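Local atomic coordinates of poly-beta-1,6-N-acetyl-D-glucosamine export protein (Escherichia coli, PDB entry 4Y25), a protein that exports the biofilm adhesin poly-beta-1,6-N-acetyl-D-glucosamine, probably partly N-deacetylated, across the outer membrane, this chain being its C-terminal beta-barrel porin domain. Residues L116-R122 and T133-Q138; S163-V169 and Y192-E198; S241-Y246 and R277-G281. All blocks are in the same frame, centred on the assembly; numbering follows the deposited sequence.

How the contacts relate
All three contacts belong to the antiparallel barrel wall of PgaA, and each is partly buried. Contacts 1 and 2 pair neighbouring strands, contact 1 where 110-118 meets 134-144 and contact 2 at the open end of the hairpin 165-179/183-195. Contact 3 differs: strand 247-262 runs between its two strands, so no strand pairing joins them, and side chains of 241-246 reach over to 277-281. Chemistry follows: backbone bonds and a serine pair in contact 1, a dense amide and charge network in contact 2, one glutamine clasping an aspartate in contact 3. Contacts 1 and 2 touch through a long, weak R122-E168 ion pair; contact 3 lies about 6 Å from contact 2 between nearest atoms.

Contact 1: residues L116-R122 and T133-Q138; sequences LERLSHR and TGNSAQ
Two polar links of equal length hold the turn of 116-122 onto 133-138. S120 N donates to G134 O at 2.8 Å, and S120 OG lies 2.8 Å from S136 OG in a hydroxyl-hydroxyl hydrogen bond. With its t rotamer, S120 OG also accepts from R122 N (3.0 Å), an ST turn that curls the chain just past the strand. Before it, the strands 116-118 and 134-138 run antiparallel at 170°, their axes 5.0 Å apart. E117 and S136 form the hydrogen-bonded pair (CA-CA 5.4 Å): S136 N to E117 O is 3.1 Å, while the return bond E117 N to S136 O is weak at 3.3 Å. L116 and A137 are a non-hydrogen-bonded pair, CA-CA 4.7 Å. A cis peptide between R118 and L119 then breaks the extended run and brings L119 CA to 3.2 Å from G134 O, a CA-H...O contact.

The L116 CD2 methyl meets A137 CB at 3.8 Å on one face, and L119 CD2 meets T133 CG2 at 3.6 Å. On the other face E117 CG lies 3.7 Å from S136 OG, and Q138 NE2 sits 3.6 Å from E117 OE2 and 3.7 Å from R122 NE. E117 and S136 turn into the barrel while L116 and A137 turn outward, the alternation typical of a transmembrane beta-barrel wall.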
loop_
_atom_site.group_PDB
_atom_site.type_symbol
_atom_site.label_atom_id
_atom_site.label_comp_id
_atom_site.label_asym_id
_atom_site.label_seq_id
_atom_site.Cartn_x
_atom_site.Cartn_y
_atom_site.Cartn_z
ATOM N N LEU A 116 11.925 0.062 -8.267
ATOM C CA LEU A 116 12.089 1.270 -9.074
ATOM C C LEU A 116 10.799 1.647 -9.778
ATOM O O LEU A 116 10.116 0.783 -10.326
ATOM C CB LEU A 116 13.172 1.079 -10.125
ATOM C CG LEU A 116 14.613 0.990 -9.667
ATOM C CD1 LEU A 116 15.461 0.782 -10.895
ATOM C CD2 LEU A 116 14.976 2.267 -8.944
ATOM N N GLU A 117 10.464 2.935 -9.780
ATOM C CA GLU A 117 9.240 3.374 -10.439
ATOM C C GLU A 117 9.372 4.693 -11.203
ATOM O O GLU A 117 10.036 5.633 -10.763
ATOM C CB GLU A 117 8.091 3.496 -9.420
ATOM C CG GLU A 117 8.236 2.639 -8.164
ATOM C CD GLU A 117 6.909 2.336 -7.490
ATOM O OE1 GLU A 117 5.898 2.988 -7.829
ATOM O OE2 GLU A 117 6.876 1.438 -6.623
ATOM N N ARG A 118 8.741 4.719 -12.372
ATOM C CA ARG A 118 8.384 5.946 -13.070
ATOM C C ARG A 118 7.006 5.694 -13.688
ATOM O O ARG A 118 6.768 4.619 -14.218
ATOM C CB ARG A 118 9.429 6.322 -14.135
ATOM C CG ARG A 118 9.316 5.550 -15.449
ATOM C CD ARG A 118 10.047 6.215 -16.609
ATOM N NE ARG A 118 10.485 5.231 -17.598
ATOM C CZ ARG A 118 10.936 5.532 -18.811
ATOM N NH1 ARG A 118 11.009 6.797 -19.200
ATOM N NH2 ARG A 118 11.310 4.566 -19.640
ATOM N N LEU A 119 6.053 6.605 -13.514
ATOM C CA LEU A 119 6.108 7.635 -12.493
ATOM C C LEU A 119 5.768 6.982 -11.159
ATOM O O LEU A 119 5.137 5.925 -11.126
ATOM C CB LEU A 119 5.128 8.773 -12.798
ATOM C CG LEU A 119 5.035 9.328 -14.222
ATOM C CD1 LEU A 119 4.058 8.521 -15.070
ATOM C CD2 LEU A 119 4.616 10.785 -14.184
ATOM N N SER A 120 6.177 7.604 -10.061
ATOM C CA SER A 120 5.985 7.005 -8.749
ATOM C C SER A 120 4.635 7.364 -8.143
ATOM O O SER A 120 4.133 8.470 -8.335
ATOM C CB SER A 120 7.104 7.435 -7.801
ATOM O OG SER A 120 6.961 6.815 -6.536
ATOM N N HIS A 121 4.054 6.418 -7.410
ATOM C CA HIS A 121 2.818 6.660 -6.679
ATOM C C HIS A 121 3.132 7.327 -5.347
ATOM O O HIS A 121 2.235 7.810 -4.653
ATOM C CB HIS A 121 2.052 5.357 -6.450
ATOM C CG HIS A 121 1.812 4.570 -7.700
ATOM N ND1 HIS A 121 1.002 5.020 -8.721
ATOM C CD2 HIS A 121 2.270 3.358 -8.090
ATOM C CE1 HIS A 121 0.976 4.121 -9.687
ATOM N NE2 HIS A 121 1.737 3.102 -9.331
ATOM N N ARG A 122 4.414 7.350 -4.997
ATOM C CA ARG A 122 4.871 7.999 -3.774
ATOM C C ARG A 122 4.756 9.515 -3.905
ATOM O O ARG A 122 4.891 10.250 -2.927
ATOM C CB ARG A 122 6.307 7.585 -3.448
ATOM C CG ARG A 122 6.404 6.232 -2.754
ATOM C CD ARG A 122 7.239 6.321 -1.490
ATOM N NE ARG A 122 6.976 5.224 -0.563
ATOM C CZ ARG A 122 5.983 5.217 0.324
ATOM N NH1 ARG A 122 5.152 6.249 0.399
ATOM N NH2 ARG A 122 5.819 4.179 1.133
ATOM N N THR A 133 5.856 15.590 -11.916
ATOM C CA THR A 133 6.304 14.246 -12.251
ATOM C C THR A 133 7.278 13.746 -11.184
ATOM O O THR A 133 8.025 14.536 -10.608
ATOM C CB THR A 133 6.973 14.228 -13.646
ATOM O OG1 THR A 133 6.022 14.636 -14.638
ATOM C CG2 THR A 133 7.506 12.848 -13.999
ATOM N N GLY A 134 7.262 12.444 -10.911
ATOM C CA GLY A 134 8.161 11.874 -9.925
ATOM C C GLY A 134 8.684 10.487 -10.253
ATOM O O GLY A 134 7.949 9.631 -10.740
ATOM N N ASN A 135 9.969 10.274 -9.986
ATOM C CA ASN A 135 10.585 8.954 -10.093
ATOM C C ASN A 135 11.215 8.575 -8.756
ATOM O O ASN A 135 11.735 9.437 -8.048
ATOM C CB ASN A 135 11.631 8.925 -11.208
ATOM C CG ASN A 135 11.069 9.355 -12.549
ATOM O OD1 ASN A 135 9.877 9.201 -12.817
ATOM N ND2 ASN A 135 11.930 9.895 -13.405
ATOM N N SER A 136 11.174 7.293 -8.403
ATOM C CA SER A 136 11.580 6.892 -7.061
ATOM C C SER A 136 12.373 5.591 -7.002
ATOM O O SER A 136 12.517 4.882 -7.999
ATOM C CB SER A 136 10.346 6.756 -6.164
ATOM O OG SER A 136 9.529 5.675 -6.587
ATOM N N ALA A 137 12.875 5.290 -5.808
ATOM C CA ALA A 137 13.573 4.042 -5.537
ATOM C C ALA A 137 13.258 3.562 -4.122
ATOM O O ALA A 137 13.544 4.255 -3.146
ATOM C CB ALA A 137 15.070 4.217 -5.722
ATOM N N GLN A 138 12.656 2.382 -4.014
ATOM C CA GLN A 138 12.331 1.813 -2.711
ATOM C C GLN A 138 13.252 0.650 -2.368
ATOM O O GLN A 138 13.727 -0.060 -3.255
ATOM C CB GLN A 138 10.876 1.335 -2.663
ATOM C CG GLN A 138 9.832 2.389 -2.993
ATOM C CD GLN A 138 8.418 1.887 -2.762
ATOM O OE1 GLN A 138 8.214 0.824 -2.175
ATOM N NE2 GLN A 138 7.435 2.649 -3.226
#

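Contact 2: residues S163-V169 and Y192-E198; sequences SNQRHEV and YYEQNTE
Side chains add a dense polar network to the strand pairing where S163-V169 meets Y192-E198. N164, chi1 t, swings its amide across: OD1 accepts from T197 N at 2.8 Å and E198 N at 2.7 Å, while ND2 donates to N196 OD1 at 3.1 Å. N205 also donates to N164 OD1. T197, chi1 p, offers its OG1 to Q165 N at 3.0 Å. R166 extends through t, t, then bends at chi3 (m), so that NE donates to N196 OD1 at 2.8 Å. One face of its guanidinium is covered by E194 OE2, 3.0 Å from R166 NE, a salt bridge of charges alone. That oxygen accepts from N196 ND2 (3.0 Å), which also reaches P206 O.

Further along, Y192 (t) brings its OH to E168 OE1 at a very short 2.3 Å, E168 being m, t. On the opposite face H167 (m) puts ND1 2.4 Å from Q195 OE1, another very short bond, and the t rotamers of V169 and Y193 stand side by side, CB to CB 4.2 Å.

Strands 165-169 and 192-195 run antiparallel at 173°, axes 4.6 Å apart. H167-Q195 and V169-Y193 are hydrogen-bonded pairs, with H167 N to Q195 O at 3.0 Å and V169 N to Y193 O at 2.7 Å; E168-E194 between them is non-hydrogen-bonded, CA-CA 4.4 Å. This is the open end of a beta hairpin in an outer-membrane barrel, with N164, R166, E168, E194 and N196 directed inward and H167, V169, Y193 and Q195 outward.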
loop_
_atom_site.group_PDB
_atom_site.type_symbol
_atom_site.label_atom_id
_atom_site.label_comp_id
_atom_site.label_asym_id
_atom_site.label_seq_id
_atom_site.Cartn_x
_atom_site.Cartn_y
_atom_site.Cartn_z
ATOM N N SER A 163 12.123 19.968 -8.396
ATOM C CA SER A 163 13.357 20.017 -7.606
ATOM C C SER A 163 13.224 19.434 -6.198
ATOM O O SER A 163 14.225 19.270 -5.500
ATOM C CB SER A 163 13.881 21.457 -7.515
ATOM O OG SER A 163 15.023 21.531 -6.680
ATOM N N ASN A 164 12.004 19.115 -5.779
ATOM C CA ASN A 164 11.799 18.554 -4.448
ATOM C C ASN A 164 12.194 17.088 -4.377
ATOM O O ASN A 164 11.796 16.290 -5.224
ATOM C CB ASN A 164 10.341 18.706 -4.012
ATOM C CG ASN A 164 10.109 18.234 -2.584
ATOM O OD1 ASN A 164 10.374 18.961 -1.627
ATOM N ND2 ASN A 164 9.616 17.009 -2.437
ATOM N N GLN A 165 12.982 16.732 -3.369
ATOM C CA GLN A 165 13.292 15.329 -3.142
ATOM C C GLN A 165 12.800 14.873 -1.775
ATOM O O GLN A 165 13.127 15.464 -0.745
ATOM C CB GLN A 165 14.794 15.053 -3.291
ATOM C CG GLN A 165 15.719 16.209 -2.973
ATOM C CD GLN A 165 17.177 15.783 -2.973
ATOM O OE1 GLN A 165 17.635 15.104 -3.893
ATOM N NE2 GLN A 165 17.911 16.179 -1.940
ATOM N N ARG A 166 12.004 13.811 -1.789
ATOM C CA ARG A 166 11.420 13.252 -0.580
ATOM C C ARG A 166 12.116 11.960 -0.176
ATOM O O ARG A 166 12.123 10.988 -0.932
ATOM C CB ARG A 166 9.928 12.995 -0.788
ATOM C CG ARG A 166 9.237 12.340 0.391
ATOM C CD ARG A 166 7.742 12.254 0.158
ATOM N NE ARG A 166 7.148 13.574 -0.029
ATOM C CZ ARG A 166 5.867 13.783 -0.309
ATOM N NH1 ARG A 166 5.039 12.755 -0.440
ATOM N NH2 ARG A 166 5.414 15.020 -0.461
ATOM N N HIS A 167 12.704 11.952 1.015
ATOM C CA HIS A 167 13.286 10.734 1.560
ATOM C C HIS A 167 12.407 10.216 2.691
ATOM O O HIS A 167 12.343 10.814 3.763
ATOM C CB HIS A 167 14.714 10.976 2.058
ATOM C CG HIS A 167 15.504 11.917 1.204
ATOM N ND1 HIS A 167 15.419 13.288 1.331
ATOM C CD2 HIS A 167 16.394 11.689 0.208
ATOM C CE1 HIS A 167 16.223 13.861 0.454
ATOM N NE2 HIS A 167 16.826 12.913 -0.241
ATOM N N GLU A 168 11.715 9.112 2.439
ATOM C CA GLU A 168 10.854 8.507 3.446
ATOM C C GLU A 168 11.529 7.292 4.069
ATOM O O GLU A 168 12.263 6.571 3.397
ATOM C CB GLU A 168 9.510 8.107 2.838
ATOM C CG GLU A 168 8.710 9.270 2.281
ATOM C CD GLU A 168 7.417 8.823 1.628
ATOM O OE1 GLU A 168 6.465 8.481 2.360
ATOM O OE2 GLU A 168 7.349 8.818 0.383
ATOM N N VAL A 169 11.294 7.081 5.361
ATOM C CA VAL A 169 11.787 5.894 6.055
ATOM C C VAL A 169 10.698 5.354 6.977
ATOM O O VAL A 169 10.021 6.121 7.663
ATOM C CB VAL A 169 13.056 6.185 6.892
ATOM C CG1 VAL A 169 13.556 4.913 7.562
ATOM C CG2 VAL A 169 14.152 6.789 6.032
ATOM N N TYR A 192 7.639 6.169 11.366
ATOM C CA TYR A 192 7.704 6.754 10.034
ATOM C C TYR A 192 8.437 8.090 10.040
ATOM O O TYR A 192 8.267 8.901 10.949
ATOM C CB TYR A 192 6.296 6.925 9.463
ATOM C CG TYR A 192 6.247 7.609 8.114
ATOM C CD1 TYR A 192 6.673 6.954 6.963
ATOM C CD2 TYR A 192 5.762 8.905 7.991
ATOM C CE1 TYR A 192 6.625 7.577 5.727
ATOM C CE2 TYR A 192 5.708 9.534 6.760
ATOM C CZ TYR A 192 6.141 8.867 5.633
ATOM O OH TYR A 192 6.086 9.498 4.412
ATOM N N TYR A 193 9.254 8.302 9.013
ATOM C CA TYR A 193 10.024 9.530 8.864
ATOM C C TYR A 193 9.933 10.030 7.427
ATOM O O TYR A 193 10.092 9.257 6.484
ATOM C CB TYR A 193 11.483 9.294 9.267
ATOM C CG TYR A 193 12.389 10.501 9.132
ATOM C CD1 TYR A 193 12.373 11.519 10.077
ATOM C CD2 TYR A 193 13.277 10.611 8.070
ATOM C CE1 TYR A 193 13.206 12.619 9.960
ATOM C CE2 TYR A 193 14.113 11.704 7.943
ATOM C CZ TYR A 193 14.075 12.705 8.890
ATOM O OH TYR A 193 14.909 13.793 8.762
ATOM N N GLU A 194 9.661 11.321 7.263
ATOM C CA GLU A 194 9.578 11.928 5.939
ATOM C C GLU A 194 10.241 13.300 5.919
ATOM O O GLU A 194 9.971 14.145 6.774
ATOM C CB GLU A 194 8.120 12.049 5.485
ATOM C CG GLU A 194 7.945 12.778 4.155
ATOM C CD GLU A 194 6.489 13.036 3.806
ATOM O OE1 GLU A 194 5.600 12.534 4.528
ATOM O OE2 GLU A 194 6.233 13.748 2.810
ATOM N N GLN A 195 11.111 13.516 4.938
ATOM C CA GLN A 195 11.788 14.798 4.785
ATOM C C GLN A 195 11.709 15.284 3.341
ATOM O O GLN A 195 11.934 14.520 2.404
ATOM C CB GLN A 195 13.247 14.689 5.239
ATOM C CG GLN A 195 14.157 15.800 4.735
ATOM C CD GLN A 195 15.167 15.305 3.718
ATOM O OE1 GLN A 195 15.390 14.102 3.584
ATOM N NE2 GLN A 195 15.783 16.233 2.992
ATOM N N ASN A 196 11.374 16.559 3.167
ATOM C CA ASN A 196 11.296 17.161 1.841
ATOM C C ASN A 196 12.213 18.373 1.725
ATOM O O ASN A 196 12.963 18.678 2.653
ATOM C CB ASN A 196 9.856 17.556 1.520
ATOM C CG ASN A 196 8.950 16.357 1.350
ATOM O OD1 ASN A 196 8.910 15.742 0.286
ATOM N ND2 ASN A 196 8.210 16.019 2.402
ATOM N N THR A 197 12.159 19.065 0.589
ATOM C CA THR A 197 13.059 20.193 0.363
ATOM C C THR A 197 12.349 21.462 -0.114
ATOM O O THR A 197 12.592 22.541 0.426
ATOM C CB THR A 197 14.166 19.831 -0.653
ATOM O OG1 THR A 197 13.578 19.272 -1.833
ATOM C CG2 THR A 197 15.127 18.820 -0.050
ATOM N N GLU A 198 11.485 21.345 -1.119
ATOM C CA GLU A 198 10.787 22.520 -1.645
ATOM C C GLU A 198 9.822 23.079 -0.596
ATOM O O GLU A 198 9.034 22.337 -0.012
ATOM C CB GLU A 198 10.042 22.177 -2.938
ATOM C CG GLU A 198 9.679 23.392 -3.786
ATOM C CD GLU A 198 10.876 23.984 -4.515
ATOM O OE1 GLU A 198 11.959 23.360 -4.500
ATOM O OE2 GLU A 198 10.731 25.076 -5.103
#

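Contact 3: residues S241-Y246 and R277-G281; sequences SWQKHY and RPYDG
R277 opens 277-281 at the end of its strand. Its chi1 is p and its guanidinium folds over until NH2 is 2.6 Å from S241 OG, at an angle too poor for a hydrogen bond; what joins them is D211, which bonds S241 OG and forms a salt bridge with R277 NH2. P278 follows, its CG 3.9 Å from S241 CB. Y279 turns away and meets Y204 edge-to-face. At D280 the backbone enters a left-handed conformation (53/47), and the extended Q243 (t, t) clasps it from both ends of its amide: D280 N donates to Q243 OE1 at 3.0 Å, and Q243 NE2 lies a very short 2.4 Å from D280 OD1. D280 CA also sits over the face of the Y246 ring, 3.7 Å from the centroid, a CH-pi contact. Y246 lies in the turn entering strand 247-262, closed by Y246 N to Q243 O, 2.9 Å. G281 comes last at 132/-106, angles that call for glycine, with its N 3.4 Å from Y246 CD1.

S241 and Q243, ending strand 228-243, reach past the start of strand 247-262, which bonds S241 through D249, to R277-D280, with strand 208-225 flanking them.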
loop_
_atom_site.group_PDB
_atom_site.type_symbol
_atom_site.label_atom_id
_atom_site.label_comp_id
_atom_site.label_asym_id
_atom_site.label_seq_id
_atom_site.Cartn_x
_atom_site.Cartn_y
_atom_site.Cartn_z
ATOM N N SER A 241 2.298 12.466 16.416
ATOM C CA SER A 241 2.935 12.933 15.191
ATOM C C SER A 241 3.656 14.253 15.406
ATOM O O SER A 241 3.061 15.227 15.868
ATOM C CB SER A 241 1.907 13.097 14.074
ATOM O OG SER A 241 2.508 13.646 12.914
ATOM N N TRP A 242 4.937 14.286 15.058
ATOM C CA TRP A 242 5.710 15.515 15.158
ATOM C C TRP A 242 6.007 16.102 13.785
ATOM O O TRP A 242 6.348 15.383 12.845
ATOM C CB TRP A 242 7.017 15.275 15.914
ATOM C CG TRP A 242 7.905 16.485 15.964
ATOM C CD1 TRP A 242 7.868 17.492 16.886
ATOM C CD2 TRP A 242 8.961 16.814 15.054
ATOM N NE1 TRP A 242 8.836 18.426 16.605
ATOM C CE2 TRP A 242 9.520 18.034 15.486
ATOM C CE3 TRP A 242 9.489 16.196 13.917
ATOM C CZ2 TRP A 242 10.581 18.645 14.822
ATOM C CZ3 TRP A 242 10.541 16.806 13.257
ATOM C CH2 TRP A 242 11.077 18.015 13.714
ATOM N N GLN A 243 5.866 17.419 13.680
ATOM C CA GLN A 243 6.196 18.146 12.464
ATOM C C GLN A 243 6.904 19.449 12.829
ATOM O O GLN A 243 6.388 20.248 13.611
ATOM C CB GLN A 243 4.935 18.426 11.641
ATOM C CG GLN A 243 5.195 19.105 10.305
ATOM C CD GLN A 243 3.913 19.468 9.578
ATOM O OE1 GLN A 243 2.815 19.132 10.025
ATOM N NE2 GLN A 243 4.047 20.163 8.453
ATOM N N LYS A 244 8.092 19.648 12.267
ATOM C CA LYS A 244 8.904 20.822 12.562
ATOM C C LYS A 244 8.163 22.089 12.139
ATOM O O LYS A 244 7.474 22.091 11.118
ATOM C CB LYS A 244 10.270 20.694 11.874
ATOM C CG LYS A 244 11.111 21.950 11.746
ATOM C CD LYS A 244 12.554 21.541 11.431
ATOM C CE LYS A 244 13.304 22.563 10.592
ATOM N NZ LYS A 244 12.597 23.860 10.504
ATOM N N HIS A 245 8.296 23.136 12.957
ATOM C CA HIS A 245 7.538 24.390 12.845
ATOM C C HIS A 245 6.082 24.229 13.268
ATOM O O HIS A 245 5.286 25.156 13.112
ATOM C CB HIS A 245 7.591 24.962 11.422
ATOM C CG HIS A 245 8.941 25.468 11.022
ATOM N ND1 HIS A 245 9.880 25.882 11.937
ATOM C CD2 HIS A 245 9.501 25.631 9.800
ATOM C CE1 HIS A 245 10.968 26.282 11.297
ATOM N NE2 HIS A 245 10.763 26.137 10.002
ATOM N N TYR A 246 5.728 23.065 13.807
ATOM C CA TYR A 246 4.345 22.824 14.214
ATOM C C TYR A 246 4.219 21.984 15.484
ATOM O O TYR A 246 3.138 21.882 16.060
ATOM C CB TYR A 246 3.569 22.159 13.078
ATOM C CG TYR A 246 3.352 23.070 11.892
ATOM C CD1 TYR A 246 2.324 24.001 11.892
ATOM C CD2 TYR A 246 4.179 23.004 10.777
ATOM C CE1 TYR A 246 2.120 24.840 10.813
ATOM C CE2 TYR A 246 3.984 23.840 9.692
ATOM C CZ TYR A 246 2.952 24.756 9.716
ATOM O OH TYR A 246 2.750 25.591 8.639
ATOM N N ARG A 277 -4.931 12.784 12.233
ATOM C CA ARG A 277 -3.583 13.220 12.567
ATOM C C ARG A 277 -3.417 14.695 12.203
ATOM O O ARG A 277 -4.200 15.235 11.423
ATOM C CB ARG A 277 -2.544 12.352 11.846
ATOM C CG ARG A 277 -2.509 12.521 10.338
ATOM C CD ARG A 277 -1.426 11.654 9.706
ATOM N NE ARG A 277 -0.115 11.860 10.319
ATOM C CZ ARG A 277 0.784 12.743 9.892
ATOM N NH1 ARG A 277 0.517 13.511 8.844
ATOM N NH2 ARG A 277 1.951 12.857 10.512
ATOM N N PRO A 278 -2.410 15.361 12.786
ATOM C CA PRO A 278 -2.184 16.772 12.457
ATOM C C PRO A 278 -1.483 16.989 11.117
ATOM O O PRO A 278 -0.522 16.291 10.799
ATOM C CB PRO A 278 -1.302 17.257 13.610
ATOM C CG PRO A 278 -0.590 16.033 14.070
ATOM C CD PRO A 278 -1.574 14.917 13.916
ATOM N N TYR A 279 -1.979 17.949 10.342
ATOM C CA TYR A 279 -1.304 18.411 9.132
ATOM C C TYR A 279 -1.091 19.920 9.218
ATOM O O TYR A 279 -2.054 20.687 9.152
ATOM C CB TYR A 279 -2.114 18.085 7.875
ATOM C CG TYR A 279 -2.520 16.637 7.703
ATOM C CD1 TYR A 279 -1.679 15.725 7.071
ATOM C CD2 TYR A 279 -3.762 16.190 8.143
ATOM C CE1 TYR A 279 -2.059 14.404 6.897
ATOM C CE2 TYR A 279 -4.150 14.874 7.973
ATOM C CZ TYR A 279 -3.297 13.986 7.350
ATOM O OH TYR A 279 -3.687 12.674 7.186
ATOM N N ASP A 280 0.164 20.341 9.359
ATOM C CA ASP A 280 0.506 21.759 9.490
ATOM C C ASP A 280 -0.280 22.448 10.602
ATOM O O ASP A 280 -0.828 23.532 10.402
ATOM C CB ASP A 280 0.272 22.501 8.170
ATOM C CG ASP A 280 1.320 22.184 7.125
ATOM O OD1 ASP A 280 2.401 21.680 7.497
ATOM O OD2 ASP A 280 1.066 22.449 5.930
ATOM N N GLY A 281 -0.336 21.821 11.771
ATOM C CA GLY A 281 -1.017 22.420 12.902
ATOM C C GLY A 281 -1.971 21.481 13.611
ATOM O O GLY A 281 -1.543 20.575 14.327
#